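Local coordinates for myosin-I heavy chain (Dictyostelium discoideum, PDB 5EJR), which is an actin-based class VII motor with ATPase activity, involved in early phagocytosis and adhesion, here represented by its C-terminal MyTH4-FERM tail segment, at residues Leu6-Phe17 with Val36-Phe44. Residues are numbered along the deposited sequence; the frame is centred on the assembly and turned at random.
Sequences LAQWASTRFRSF and VDPNTAFYF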
loop_
_atom_site.group_PDB
_atom_site.type_symbol
_atom_site.label_atom_id
_atom_site.label_comp_id
_atom_site.label_asym_id
_atom_site.label_seq_id
_atom_site.Cartn_x
_atom_site.Cartn_y
_atom_site.Cartn_z
ATOM N N LEU A 6 27.300 10.156 -24.215
ATOM C CA LEU A 6 26.418 9.001 -24.416
ATOM C C LEU A 6 26.869 8.153 -25.616
ATOM O O LEU A 6 26.929 6.932 -25.497
ATOM C CB LEU A 6 24.926 9.410 -24.535
ATOM C CG LEU A 6 23.914 8.297 -24.899
ATOM C CD1 LEU A 6 23.737 7.286 -23.766
ATOM C CD2 LEU A 6 22.577 8.867 -25.284
ATOM N N ALA A 7 27.184 8.802 -26.760
ATOM C CA ALA A 7 27.652 8.143 -27.984
ATOM C C ALA A 7 28.974 7.424 -27.734
ATOM O O ALA A 7 29.145 6.307 -28.219
ATOM C CB ALA A 7 27.805 9.162 -29.110
ATOM N N GLN A 8 29.892 8.044 -26.948
ATOM C CA GLN A 8 31.192 7.466 -26.575
ATOM C C GLN A 8 31.002 6.197 -25.744
ATOM O O GLN A 8 31.730 5.221 -25.944
ATOM C CB GLN A 8 32.045 8.471 -25.803
ATOM C CG GLN A 8 32.695 9.540 -26.684
ATOM C CD GLN A 8 33.405 10.606 -25.881
ATOM O OE1 GLN A 8 33.965 10.357 -24.801
ATOM N NE2 GLN A 8 33.421 11.823 -26.408
ATOM N N TRP A 9 29.994 6.207 -24.830
ATOM C CA TRP A 9 29.625 5.072 -23.986
ATOM C C TRP A 9 29.030 3.962 -24.868
ATOM O O TRP A 9 29.367 2.798 -24.693
ATOM C CB TRP A 9 28.628 5.526 -22.886
ATOM C CG TRP A 9 28.054 4.412 -22.049
ATOM C CD1 TRP A 9 28.521 3.961 -20.849
ATOM C CD2 TRP A 9 26.889 3.632 -22.346
ATOM N NE1 TRP A 9 27.723 2.938 -20.385
ATOM C CE2 TRP A 9 26.699 2.735 -21.272
ATOM C CE3 TRP A 9 25.958 3.635 -23.397
ATOM C CZ2 TRP A 9 25.630 1.835 -21.231
ATOM C CZ3 TRP A 9 24.918 2.724 -23.373
ATOM C CH2 TRP A 9 24.767 1.829 -22.305
ATOM N N ALA A 10 28.150 4.326 -25.804
ATOM C CA ALA A 10 27.490 3.394 -26.712
ATOM C C ALA A 10 28.434 2.805 -27.772
ATOM O O ALA A 10 28.138 1.733 -28.299
ATOM C CB ALA A 10 26.326 4.079 -27.391
ATOM N N SER A 11 29.556 3.505 -28.086
ATOM C CA SER A 11 30.542 3.087 -29.098
ATOM C C SER A 11 31.073 1.656 -28.902
ATOM O O SER A 11 31.221 0.918 -29.878
ATOM C CB SER A 11 31.693 4.085 -29.183
ATOM O OG SER A 11 32.642 3.915 -28.138
ATOM N N THR A 12 31.305 1.258 -27.637
ATOM C CA THR A 12 31.837 -0.056 -27.251
ATOM C C THR A 12 30.769 -0.999 -26.644
ATOM O O THR A 12 31.141 -2.003 -26.020
ATOM C CB THR A 12 32.999 0.151 -26.254
ATOM O OG1 THR A 12 32.492 0.759 -25.059
ATOM C CG2 THR A 12 34.134 0.989 -26.828
ATOM N N ARG A 13 29.458 -0.677 -26.789
ATOM C CA ARG A 13 28.371 -1.463 -26.181
ATOM C C ARG A 13 27.166 -1.699 -27.087
ATOM O O ARG A 13 26.553 -2.763 -27.016
ATOM C CB ARG A 13 27.905 -0.827 -24.855
ATOM C CG ARG A 13 28.978 -0.702 -23.769
ATOM C CD ARG A 13 28.509 0.207 -22.648
ATOM N NE ARG A 13 29.442 0.261 -21.517
ATOM C CZ ARG A 13 30.441 1.128 -21.401
ATOM N NH1 ARG A 13 30.678 2.014 -22.362
ATOM N NH2 ARG A 13 31.226 1.106 -20.333
ATOM N N PHE A 14 26.791 -0.709 -27.904
ATOM C CA PHE A 14 25.640 -0.849 -28.797
ATOM C C PHE A 14 25.981 -1.801 -29.937
ATOM O O PHE A 14 27.134 -1.842 -30.371
ATOM C CB PHE A 14 25.221 0.525 -29.361
ATOM C CG PHE A 14 24.030 1.204 -28.713
ATOM C CD1 PHE A 14 23.927 1.301 -27.327
ATOM C CD2 PHE A 14 23.046 1.806 -29.491
ATOM C CE1 PHE A 14 22.840 1.953 -26.732
ATOM C CE2 PHE A 14 21.960 2.466 -28.895
ATOM C CZ PHE A 14 21.863 2.530 -27.521
ATOM N N ARG A 15 24.981 -2.557 -30.413
ATOM C CA ARG A 15 25.120 -3.495 -31.524
ATOM C C ARG A 15 25.567 -2.749 -32.791
ATOM O O ARG A 15 26.566 -3.138 -33.404
ATOM C CB ARG A 15 23.796 -4.234 -31.790
ATOM C CG ARG A 15 23.347 -5.173 -30.673
ATOM C CD ARG A 15 22.315 -6.155 -31.185
ATOM N NE ARG A 15 21.633 -6.880 -30.109
ATOM C CZ ARG A 15 22.089 -7.994 -29.538
ATOM N NH1 ARG A 15 23.260 -8.505 -29.902
ATOM N NH2 ARG A 15 21.388 -8.592 -28.584
ATOM N N SER A 16 24.852 -1.646 -33.138
ATOM C CA SER A 16 25.085 -0.791 -34.313
ATOM C C SER A 16 26.502 -0.229 -34.406
ATOM O O SER A 16 27.041 -0.134 -35.511
ATOM C CB SER A 16 24.051 0.330 -34.386
ATOM O OG SER A 16 24.197 1.237 -33.306
ATOM N N PHE A 17 27.103 0.133 -33.257
ATOM C CA PHE A 17 28.473 0.655 -33.195
ATOM C C PHE A 17 29.517 -0.463 -33.268
ATOM O O PHE A 17 30.608 -0.241 -33.784
ATOM C CB PHE A 17 28.682 1.511 -31.941
ATOM C CG PHE A 17 28.025 2.869 -32.001
ATOM C CD1 PHE A 17 26.678 3.024 -31.692
ATOM C CD2 PHE A 17 28.752 3.995 -32.368
ATOM C CE1 PHE A 17 26.070 4.279 -31.756
ATOM C CE2 PHE A 17 28.143 5.251 -32.429
ATOM C CZ PHE A 17 26.807 5.384 -32.121
ATOM N N VAL A 36 24.800 2.342 -42.957
ATOM C CA VAL A 36 23.541 2.950 -42.493
ATOM C C VAL A 36 23.704 4.019 -41.363
ATOM O O VAL A 36 22.746 4.760 -41.118
ATOM C CB VAL A 36 22.485 1.866 -42.101
ATOM C CG1 VAL A 36 21.064 2.362 -42.361
ATOM C CG2 VAL A 36 22.722 0.549 -42.846
ATOM N N ASP A 37 24.908 4.144 -40.744
ATOM C CA ASP A 37 25.258 5.076 -39.648
ATOM C C ASP A 37 24.841 4.518 -38.260
ATOM O O ASP A 37 23.642 4.352 -37.999
ATOM C CB ASP A 37 24.747 6.521 -39.884
ATOM C CG ASP A 37 24.957 7.497 -38.735
ATOM O OD1 ASP A 37 25.981 7.372 -38.021
ATOM O OD2 ASP A 37 24.126 8.420 -38.585
ATOM N N PRO A 38 25.830 4.221 -37.371
ATOM C CA PRO A 38 25.501 3.631 -36.058
ATOM C C PRO A 38 24.665 4.504 -35.120
ATOM O O PRO A 38 23.957 3.968 -34.261
ATOM C CB PRO A 38 26.875 3.310 -35.460
ATOM C CG PRO A 38 27.813 4.248 -36.137
ATOM C CD PRO A 38 27.293 4.341 -37.544
ATOM N N ASN A 39 24.726 5.835 -35.301
ATOM C CA ASN A 39 23.987 6.811 -34.499
ATOM C C ASN A 39 22.460 6.728 -34.688
ATOM O O ASN A 39 21.733 7.186 -33.805
ATOM C CB ASN A 39 24.511 8.234 -34.744
ATOM C CG ASN A 39 25.974 8.411 -34.402
ATOM O OD1 ASN A 39 26.358 8.579 -33.240
ATOM N ND2 ASN A 39 26.826 8.373 -35.412
ATOM N N THR A 40 21.973 6.108 -35.796
ATOM C CA THR A 40 20.536 5.941 -36.095
ATOM C C THR A 40 19.794 5.076 -35.039
ATOM O O THR A 40 18.555 5.068 -34.994
ATOM C CB THR A 40 20.312 5.418 -37.528
ATOM O OG1 THR A 40 20.822 4.092 -37.646
ATOM C CG2 THR A 40 20.925 6.315 -38.592
ATOM N N ALA A 41 20.565 4.353 -34.195
ATOM C CA ALA A 41 20.041 3.513 -33.127
ATOM C C ALA A 41 19.498 4.394 -31.994
ATOM O O ALA A 41 18.646 3.939 -31.244
ATOM C CB ALA A 41 21.128 2.585 -32.603
ATOM N N PHE A 42 19.985 5.655 -31.891
ATOM C CA PHE A 42 19.549 6.641 -30.901
ATOM C C PHE A 42 18.280 7.391 -31.330
ATOM O O PHE A 42 17.785 8.228 -30.573
ATOM C CB PHE A 42 20.659 7.670 -30.661
ATOM C CG PHE A 42 21.878 7.171 -29.930
ATOM C CD1 PHE A 42 21.792 6.750 -28.605
ATOM C CD2 PHE A 42 23.126 7.189 -30.537
ATOM C CE1 PHE A 42 22.926 6.318 -27.917
ATOM C CE2 PHE A 42 24.262 6.764 -29.846
ATOM C CZ PHE A 42 24.153 6.338 -28.541
ATOM N N TYR A 43 17.776 7.126 -32.541
ATOM C CA TYR A 43 16.635 7.853 -33.070
ATOM C C TYR A 43 15.353 7.047 -33.078
ATOM O O TYR A 43 15.384 5.830 -33.301
ATOM C CB TYR A 43 16.940 8.405 -34.486
ATOM C CG TYR A 43 18.200 9.238 -34.620
ATOM C CD1 TYR A 43 18.623 10.072 -33.589
ATOM C CD2 TYR A 43 18.916 9.269 -35.813
ATOM C CE1 TYR A 43 19.788 10.826 -33.698
ATOM C CE2 TYR A 43 20.057 10.058 -35.953
ATOM C CZ TYR A 43 20.493 10.832 -34.887
ATOM O OH TYR A 43 21.617 11.614 -34.998
ATOM N N PHE A 44 14.218 7.746 -32.868
ATOM C CA PHE A 44 12.865 7.189 -32.880
ATOM C C PHE A 44 12.551 6.465 -34.194
ATOM O O PHE A 44 12.954 6.913 -35.264
ATOM C CB PHE A 44 11.805 8.288 -32.612
ATOM C CG PHE A 44 10.362 7.850 -32.793
ATOM C CD1 PHE A 44 9.748 7.904 -34.041
ATOM C CD2 PHE A 44 9.638 7.323 -31.728
ATOM C CE1 PHE A 44 8.440 7.434 -34.221
ATOM C CE2 PHE A 44 8.323 6.872 -31.906
ATOM C CZ PHE A 44 7.735 6.927 -33.152
#
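Phe42 pushes its ring in among Leu6, Ala7, Ala10, Phe14 and Phe17, with its CZ packed tightly against the methyl of the third: Ala10 CB to Phe42 CZ is 3.3 Å. Leu6 comes from the opposite direction, CG anti to the backbone N (chi1 174°), which brings its CD2 to 3.7 Å from Phe42 CE1. Phe14 lies over one face of the Phe42 ring in an offset stack, centroids 5.0 Å apart and planes 29° from parallel, while its own edge takes the methyl of Ala41. Phe17 meets Phe42 differently, rim to rim, with Phe17 CE1 3.6 Å from Phe42 CE2. One face of the Phe17 ring takes Pro38, whose CB sits almost squarely over its centre, 3.5 Å from the centroid, in a CH-pi contact. At the edge of the same ring, Asn39 OD1 lies in plane, 3.4 Å from Phe17 CZ, with the amide nearly perpendicular to the ring. A leucine in place of Phe17 would probably leave Pro38 without its flat platform and open a gap beside Phe42. One hydrogen bond joins the two segments: Ser16 OG donates to a lone pair of Pro38 O, 2.9 Å away and in the carbonyl plane. Leu6 also touches Tyr112 and Phe14 touches Cys109, both on helix 104-113. What results is an aromatic cluster near the N-terminal end of this MyTH4-FERM fragment, where the 3-10 turn 38-41 and Phe42 fill the angle between helices 5-11 and 15-25, beside helix 104-113 of the MyTH4 helical bundle.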